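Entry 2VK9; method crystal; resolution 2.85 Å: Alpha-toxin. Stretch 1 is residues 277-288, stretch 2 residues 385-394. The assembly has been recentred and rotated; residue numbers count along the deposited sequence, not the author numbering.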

ATOM      1  N   LYS A 277     -13.719  -1.286   8.967  1.00 24.37           N
ATOM      2  CA  LYS A 277     -14.379  -1.686  10.193  1.00 24.57           C
ATOM      3  C   LYS A 277     -14.301  -0.567  11.240  1.00 24.35           C
ATOM      4  O   LYS A 277     -15.321  -0.110  11.704  1.00 24.62           O
ATOM      5  CB  LYS A 277     -13.785  -2.998  10.703  1.00 24.88           C
ATOM      6  CG  LYS A 277     -14.311  -3.462  12.047  1.00 27.06           C
ATOM      7  CD  LYS A 277     -15.356  -4.524  11.916  1.00 30.65           C
ATOM      8  CE  LYS A 277     -15.851  -4.926  13.307  1.00 34.00           C
ATOM      9  NZ  LYS A 277     -17.357  -5.139  13.309  1.00 37.59           N
ATOM     10  N   TYR A 278     -13.098  -0.104  11.572  1.00 24.25           N
ATOM     11  CA  TYR A 278     -12.882   0.828  12.680  1.00 23.97           C
ATOM     12  C   TYR A 278     -12.734   2.264  12.229  1.00 23.97           C
ATOM     13  O   TYR A 278     -13.089   3.190  12.958  1.00 23.93           O
ATOM     14  CB  TYR A 278     -11.618   0.445  13.466  1.00 24.26           C
ATOM     15  CG  TYR A 278     -11.661  -0.944  14.060  1.00 24.25           C
ATOM     16  CD1 TYR A 278     -11.176  -2.043  13.346  1.00 23.53           C
ATOM     17  CD2 TYR A 278     -12.197  -1.162  15.330  1.00 24.17           C
ATOM     18  CE1 TYR A 278     -11.226  -3.322  13.874  1.00 23.93           C
ATOM     19  CE2 TYR A 278     -12.248  -2.442  15.879  1.00 24.69           C
ATOM     20  CZ  TYR A 278     -11.766  -3.520  15.141  1.00 25.15           C
ATOM     21  OH  TYR A 278     -11.812  -4.803  15.670  1.00 25.71           O
ATOM     22  N   GLY A 279     -12.186   2.454  11.032  1.00 23.93           N
ATOM     23  CA  GLY A 279     -11.754   3.775  10.587  1.00 23.48           C
ATOM     24  C   GLY A 279     -10.616   4.274  11.460  1.00 23.51           C
ATOM     25  O   GLY A 279     -10.129   3.551  12.329  1.00 23.41           O
ATOM     26  N   GLY A 280     -10.206   5.519  11.237  1.00 23.56           N
ATOM     27  CA  GLY A 280      -9.134   6.135  11.999  1.00 23.40           C
ATOM     28  C   GLY A 280      -7.821   6.142  11.236  1.00 23.71           C
ATOM     29  O   GLY A 280      -7.793   6.324  10.016  1.00 23.63           O
ATOM     30  N   VAL A 281      -6.732   5.940  11.971  1.00 23.67           N
ATOM     31  CA  VAL A 281      -5.398   5.957  11.413  1.00 23.96           C
ATOM     32  C   VAL A 281      -4.887   4.539  11.320  1.00 24.41           C
ATOM     33  O   VAL A 281      -5.051   3.755  12.257  1.00 24.72           O
ATOM     34  CB  VAL A 281      -4.438   6.738  12.322  1.00 23.86           C
ATOM     35  CG1 VAL A 281      -3.069   6.861  11.686  1.00 23.50           C
ATOM     36  CG2 VAL A 281      -5.006   8.106  12.644  1.00 23.69           C
ATOM     37  N   TYR A 282      -4.285   4.201  10.187  1.00 24.98           N
ATOM     38  CA  TYR A 282      -3.478   2.992  10.090  1.00 25.41           C
ATOM     39  C   TYR A 282      -2.032   3.400   9.956  1.00 25.69           C
ATOM     40  O   TYR A 282      -1.710   4.287   9.182  1.00 25.86           O
ATOM     41  CB  TYR A 282      -3.847   2.117   8.893  1.00 25.43           C
ATOM     42  CG  TYR A 282      -2.757   1.115   8.626  1.00 25.87           C
ATOM     43  CD1 TYR A 282      -2.647  -0.046   9.394  1.00 25.53           C
ATOM     44  CD2 TYR A 282      -1.783   1.358   7.650  1.00 26.59           C
ATOM     45  CE1 TYR A 282      -1.621  -0.959   9.178  1.00 26.38           C
ATOM     46  CE2 TYR A 282      -0.738   0.452   7.430  1.00 26.53           C
ATOM     47  CZ  TYR A 282      -0.665  -0.705   8.197  1.00 26.48           C
ATOM     48  OH  TYR A 282       0.362  -1.597   7.992  1.00 25.72           O
ATOM     49  N   CYS A 283      -1.155   2.732  10.688  1.00 26.34           N
ATOM     50  CA  CYS A 283       0.258   3.023  10.593  1.00 26.83           C
ATOM     51  C   CYS A 283       1.122   1.779  10.476  1.00 27.31           C
ATOM     52  O   CYS A 283       0.828   0.734  11.045  1.00 27.19           O
ATOM     53  CB  CYS A 283       0.713   3.869  11.776  1.00 26.81           C
ATOM     54  SG  CYS A 283       2.381   4.511  11.577  1.00 26.66           S
ATOM     55  N   ASP A 284       2.197   1.922   9.715  1.00 28.11           N
ATOM     56  CA  ASP A 284       3.215   0.909   9.579  1.00 28.90           C
ATOM     57  C   ASP A 284       4.107   0.962  10.814  1.00 28.93           C
ATOM     58  O   ASP A 284       4.457   2.054  11.284  1.00 28.78           O
ATOM     59  CB  ASP A 284       4.040   1.237   8.350  1.00 29.47           C
ATOM     60  CG  ASP A 284       4.617   0.013   7.686  1.00 32.31           C
ATOM     61  OD1 ASP A 284       5.698  -0.460   8.144  1.00 34.89           O
ATOM     62  OD2 ASP A 284       3.993  -0.453   6.690  1.00 34.51           O
ATOM     63  N   LEU A 285       4.475  -0.205  11.343  1.00 28.88           N
ATOM     64  CA  LEU A 285       5.361  -0.281  12.516  1.00 28.69           C
ATOM     65  C   LEU A 285       6.798   0.268  12.315  1.00 29.18           C
ATOM     66  O   LEU A 285       7.573   0.371  13.271  1.00 29.39           O
ATOM     67  CB  LEU A 285       5.385  -1.703  13.075  1.00 28.18           C
ATOM     68  CG  LEU A 285       4.229  -2.031  14.017  1.00 27.49           C
ATOM     69  CD1 LEU A 285       3.946  -3.526  14.069  1.00 26.06           C
ATOM     70  CD2 LEU A 285       4.507  -1.478  15.406  1.00 26.73           C
ATOM     71  N   ASP A 286       7.141   0.635  11.082  1.00 29.47           N
ATOM     72  CA  ASP A 286       8.415   1.290  10.792  1.00 29.71           C
ATOM     73  C   ASP A 286       8.388   2.785  11.040  1.00 29.51           C
ATOM     74  O   ASP A 286       9.429   3.411  11.107  1.00 29.49           O
ATOM     75  CB  ASP A 286       8.787   1.056   9.338  1.00 30.11           C
ATOM     76  CG  ASP A 286       9.136  -0.376   9.067  1.00 31.79           C
ATOM     77  OD1 ASP A 286       9.354  -1.127  10.053  1.00 33.70           O
ATOM     78  OD2 ASP A 286       9.198  -0.745   7.873  1.00 33.11           O
ATOM     79  N   PHE A 287       7.199   3.361  11.138  1.00 29.50           N
ATOM     80  CA  PHE A 287       7.073   4.789  11.352  1.00 29.49           C
ATOM     81  C   PHE A 287       6.933   5.066  12.831  1.00 29.90           C
ATOM     82  O   PHE A 287       6.650   4.163  13.616  1.00 30.11           O
ATOM     83  CB  PHE A 287       5.871   5.343  10.598  1.00 29.35           C
ATOM     84  CG  PHE A 287       6.051   5.385   9.100  1.00 29.23           C
ATOM     85  CD1 PHE A 287       7.125   4.745   8.478  1.00 29.01           C
ATOM     86  CD2 PHE A 287       5.123   6.045   8.305  1.00 29.34           C
ATOM     87  CE1 PHE A 287       7.277   4.782   7.089  1.00 29.19           C
ATOM     88  CE2 PHE A 287       5.267   6.082   6.915  1.00 29.51           C
ATOM     89  CZ  PHE A 287       6.344   5.449   6.308  1.00 29.14           C
ATOM     90  N   LEU A 288       7.152   6.317  13.206  1.00 30.11           N
ATOM     91  CA  LEU A 288       7.078   6.730  14.588  1.00 30.22           C
ATOM     92  C   LEU A 288       6.275   7.999  14.610  1.00 30.55           C
ATOM     93  O   LEU A 288       6.057   8.592  13.558  1.00 30.56           O
ATOM     94  CB  LEU A 288       8.480   6.976  15.132  1.00 30.23           C
ATOM     95  CG  LEU A 288       9.271   5.719  15.502  1.00 30.60           C
ATOM     96  CD1 LEU A 288      10.731   6.039  15.710  1.00 30.41           C
ATOM     97  CD2 LEU A 288       8.705   5.075  16.746  1.00 30.66           C
ATOM     98  N   SER A 385       2.319   6.500  -0.444  1.00 35.14           N
ATOM     99  CA  SER A 385       2.683   5.266   0.228  1.00 33.44           C
ATOM    100  C   SER A 385       1.472   4.820   1.029  1.00 32.37           C
ATOM    101  O   SER A 385       0.736   5.657   1.553  1.00 32.62           O
ATOM    102  CB  SER A 385       3.849   5.509   1.173  1.00 33.42           C
ATOM    103  OG  SER A 385       4.234   4.308   1.809  1.00 33.62           O
ATOM    104  N   ASN A 386       1.256   3.511   1.126  1.00 30.69           N
ATOM    105  CA  ASN A 386       0.159   2.997   1.939  1.00 29.06           C
ATOM    106  C   ASN A 386       0.599   2.624   3.362  1.00 28.12           C
ATOM    107  O   ASN A 386      -0.046   1.823   4.041  1.00 28.00           O
ATOM    108  CB  ASN A 386      -0.554   1.837   1.231  1.00 29.13           C
ATOM    109  CG  ASN A 386       0.303   0.591   1.122  1.00 28.34           C
ATOM    110  OD1 ASN A 386       1.531   0.673   1.059  1.00 27.36           O
ATOM    111  ND2 ASN A 386      -0.347  -0.577   1.087  1.00 26.83           N
ATOM    112  N   ALA A 387       1.694   3.239   3.807  1.00 26.86           N
ATOM    113  CA  ALA A 387       2.251   3.011   5.138  1.00 25.60           C
ATOM    114  C   ALA A 387       1.549   3.806   6.235  1.00 24.78           C
ATOM    115  O   ALA A 387       1.660   3.471   7.414  1.00 24.70           O
ATOM    116  CB  ALA A 387       3.722   3.320   5.135  1.00 25.39           C
ATOM    117  N   PHE A 388       0.849   4.866   5.840  1.00 23.98           N
ATOM    118  CA  PHE A 388       0.113   5.725   6.767  1.00 23.14           C
ATOM    119  C   PHE A 388      -1.155   6.202   6.071  1.00 22.96           C
ATOM    120  O   PHE A 388      -1.087   6.930   5.074  1.00 23.31           O
ATOM    121  CB  PHE A 388       0.983   6.911   7.174  1.00 22.93           C
ATOM    122  CG  PHE A 388       0.440   7.718   8.320  1.00 21.90           C
ATOM    123  CD1 PHE A 388       0.711   7.359   9.635  1.00 22.11           C
ATOM    124  CD2 PHE A 388      -0.295   8.864   8.090  1.00 21.25           C
ATOM    125  CE1 PHE A 388       0.233   8.117  10.702  1.00 20.84           C
ATOM    126  CE2 PHE A 388      -0.776   9.622   9.154  1.00 20.76           C
ATOM    127  CZ  PHE A 388      -0.509   9.245  10.453  1.00 20.77           C
ATOM    128  N   ILE A 389      -2.304   5.766   6.587  1.00 22.12           N
ATOM    129  CA  ILE A 389      -3.601   6.035   5.985  1.00 21.42           C
ATOM    130  C   ILE A 389      -4.559   6.556   7.039  1.00 21.39           C
ATOM    131  O   ILE A 389      -4.690   5.965   8.113  1.00 21.53           O
ATOM    132  CB  ILE A 389      -4.228   4.752   5.414  1.00 21.43           C
ATOM    133  CG1 ILE A 389      -3.230   3.968   4.556  1.00 21.29           C
ATOM    134  CG2 ILE A 389      -5.496   5.065   4.629  1.00 21.15           C
ATOM    135  CD1 ILE A 389      -3.696   2.539   4.268  1.00 21.34           C
ATOM    136  N   ILE A 390      -5.240   7.656   6.741  1.00 21.09           N
ATOM    137  CA  ILE A 390      -6.271   8.154   7.638  1.00 20.81           C
ATOM    138  C   ILE A 390      -7.583   8.190   6.890  1.00 21.11           C
ATOM    139  O   ILE A 390      -7.664   8.789   5.824  1.00 21.83           O
ATOM    140  CB  ILE A 390      -5.963   9.563   8.156  1.00 20.63           C
ATOM    141  CG1 ILE A 390      -4.632   9.585   8.908  1.00 20.28           C
ATOM    142  CG2 ILE A 390      -7.090  10.041   9.064  1.00 19.96           C
ATOM    143  CD1 ILE A 390      -4.077  10.970   9.103  1.00 19.49           C
ATOM    144  N   SER A 391      -8.603   7.545   7.443  1.00 21.19           N
ATOM    145  CA  SER A 391      -9.928   7.530   6.840  1.00 21.12           C
ATOM    146  C   SER A 391     -10.963   7.106   7.853  1.00 21.01           C
ATOM    147  O   SER A 391     -10.700   6.210   8.642  1.00 21.19           O
ATOM    148  CB  SER A 391      -9.963   6.530   5.688  1.00 21.17           C
ATOM    149  OG  SER A 391     -11.298   6.278   5.259  1.00 22.20           O
ATOM    150  N   ASN A 392     -12.134   7.740   7.824  1.00 21.08           N
ATOM    151  CA  ASN A 392     -13.325   7.199   8.491  1.00 21.30           C
ATOM    152  C   ASN A 392     -13.950   6.093   7.645  1.00 21.79           C
ATOM    153  O   ASN A 392     -13.708   6.049   6.441  1.00 21.98           O
ATOM    154  CB  ASN A 392     -14.319   8.309   8.818  1.00 20.78           C
ATOM    155  CG  ASN A 392     -13.877   9.120  10.011  1.00 20.15           C
ATOM    156  OD1 ASN A 392     -13.308   8.568  10.948  1.00 22.12           O
ATOM    157  ND2 ASN A 392     -14.107  10.422   9.983  1.00 16.95           N
ATOM    158  N   ASN A 393     -14.706   5.177   8.248  1.00 22.46           N
ATOM    159  CA  ASN A 393     -15.160   4.022   7.458  1.00 23.66           C
ATOM    160  C   ASN A 393     -16.196   4.337   6.381  1.00 24.26           C
ATOM    161  O   ASN A 393     -16.377   3.561   5.442  1.00 24.62           O
ATOM    162  CB  ASN A 393     -15.557   2.806   8.307  1.00 23.92           C
ATOM    163  CG  ASN A 393     -16.656   3.094   9.297  1.00 24.26           C
ATOM    164  OD1 ASN A 393     -17.718   3.597   8.953  1.00 26.89           O
ATOM    165  ND2 ASN A 393     -16.418   2.731  10.532  1.00 24.57           N
ATOM    166  N   ASP A 394     -16.855   5.483   6.518  1.00 24.80           N
ATOM    167  CA  ASP A 394     -17.919   5.868   5.612  1.00 25.29           C
ATOM    168  C   ASP A 394     -17.402   6.789   4.517  1.00 25.50           C
ATOM    169  O   ASP A 394     -18.175   7.526   3.898  1.00 26.10           O
ATOM    170  CB  ASP A 394     -19.083   6.500   6.387  1.00 25.32           C
ATOM    171  CG  ASP A 394     -18.727   7.853   7.018  1.00 26.12           C
ATOM    172  OD1 ASP A 394     -17.526   8.205   7.114  1.00 26.28           O
ATOM    173  OD2 ASP A 394     -19.675   8.569   7.426  1.00 26.65           O
TER
HETATM  174  O   HOH W   1     -14.607   5.610  11.162  1.00 21.22           O

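Residues 280-283 and 389-391 run side by side as antiparallel strands, their axes approaching to 4.7 Å, and the contact buries 637 Å² of surface counted over both stretches. Two hydrogen-bonded pairs alternate with two non-hydrogen-bonded pairs, Val281-Ile390 and Cys283-Phe388. Gly280 N donates to Ser391 O (2.7 Å) and Ser391 N returns a bond to Gly280 O (3.0 Å); Tyr282 N reaches Ile389 O (2.8 Å), and Ile389 N reaches Tyr282 O (3.0 Å). Beyond the paired strands, Asp284 N still finds Ala387 O at 2.8 Å, so the backbone remains fastened where the second stretch turns its corner. At the non-hydrogen-bonded pairs the CA atoms come closer, 4.5 Å for Val281 CA to Ile390 CA and 4.7 Å for Cys283 CA to Phe388 CA, and CA-H...O contacts fill the gaps, as between Val281 CA and Ile389 O (3.4 Å) and between Phe388 CA and Tyr282 O (3.4 Å).

At the start of the ladder the fit depends on absent side chains. Gly279, the first residue to leave helical geometry after the helix, has positive phi and lies so close to the second stretch that its CA is 3.3 Å from Ser391 O. A CB here would point toward that stretch and come 3.0 Å from Asn393 N, a clash. Gly280 is glycine for a different reason: at its backbone angles a CB would be jammed against the carbonyl oxygen of Gly279, whereas the partner strand leaves room. Beside this close-packed backbone, Asn393 projects toward the first stretch, and its ND2 makes a weak hydrogen bond to Lys277 O (3.3 Å). A water bridges this end of the contact, accepting from Asn393 N (2.9 Å) and donating to Asn392 OD1 (3.2 Å) and, weakly, to Tyr278 O (3.4 Å).

One face of the sheet carries Val281, Cys283, Phe388 and Ile390. The Phe388 ring reaches across to the neighbouring strand, with Val281 CG1 at 3.7 Å from its CE1 and Cys283 SG at 3.8 Å from its CD1. The sulfur lies at the ring edge, close to the ring plane. Val281 also packs against Ile390, with Val281 CG2 4.0 Å and Val281 CG1 4.2 Å from Ile390 CG1. The contacts across this face are between apolar side-chain atoms and the cysteine sulfur.

On the face bearing Tyr282 and Ile389, the tyrosine ring extends along the second stretch toward its corner. Its CD2 rests 4.1 Å from Ile389 CD1, while CE2 comes within 3.7 Å of Asn386 O, which meets the ring edge near its plane.

At the corner the second stretch offers a small bump, the methyl of Ala387, to a notch formed by Asp284 and Phe287. Ala387 is also the residue most extensively covered by the first stretch. A type I turn from Asp284 to Phe287, closed by Phe287 N to Asp284 O (3.0 Å), brings the phenylalanine back toward this site, where CZ sits 3.6 Å from Ala387 CB. Asp284 CB lies 3.8 Å from Ala387 CB, so the methyl sits in the angle formed by Asp284 and Phe287, and Phe287 CE2 continues the packing to Phe388 CB at 4.4 Å.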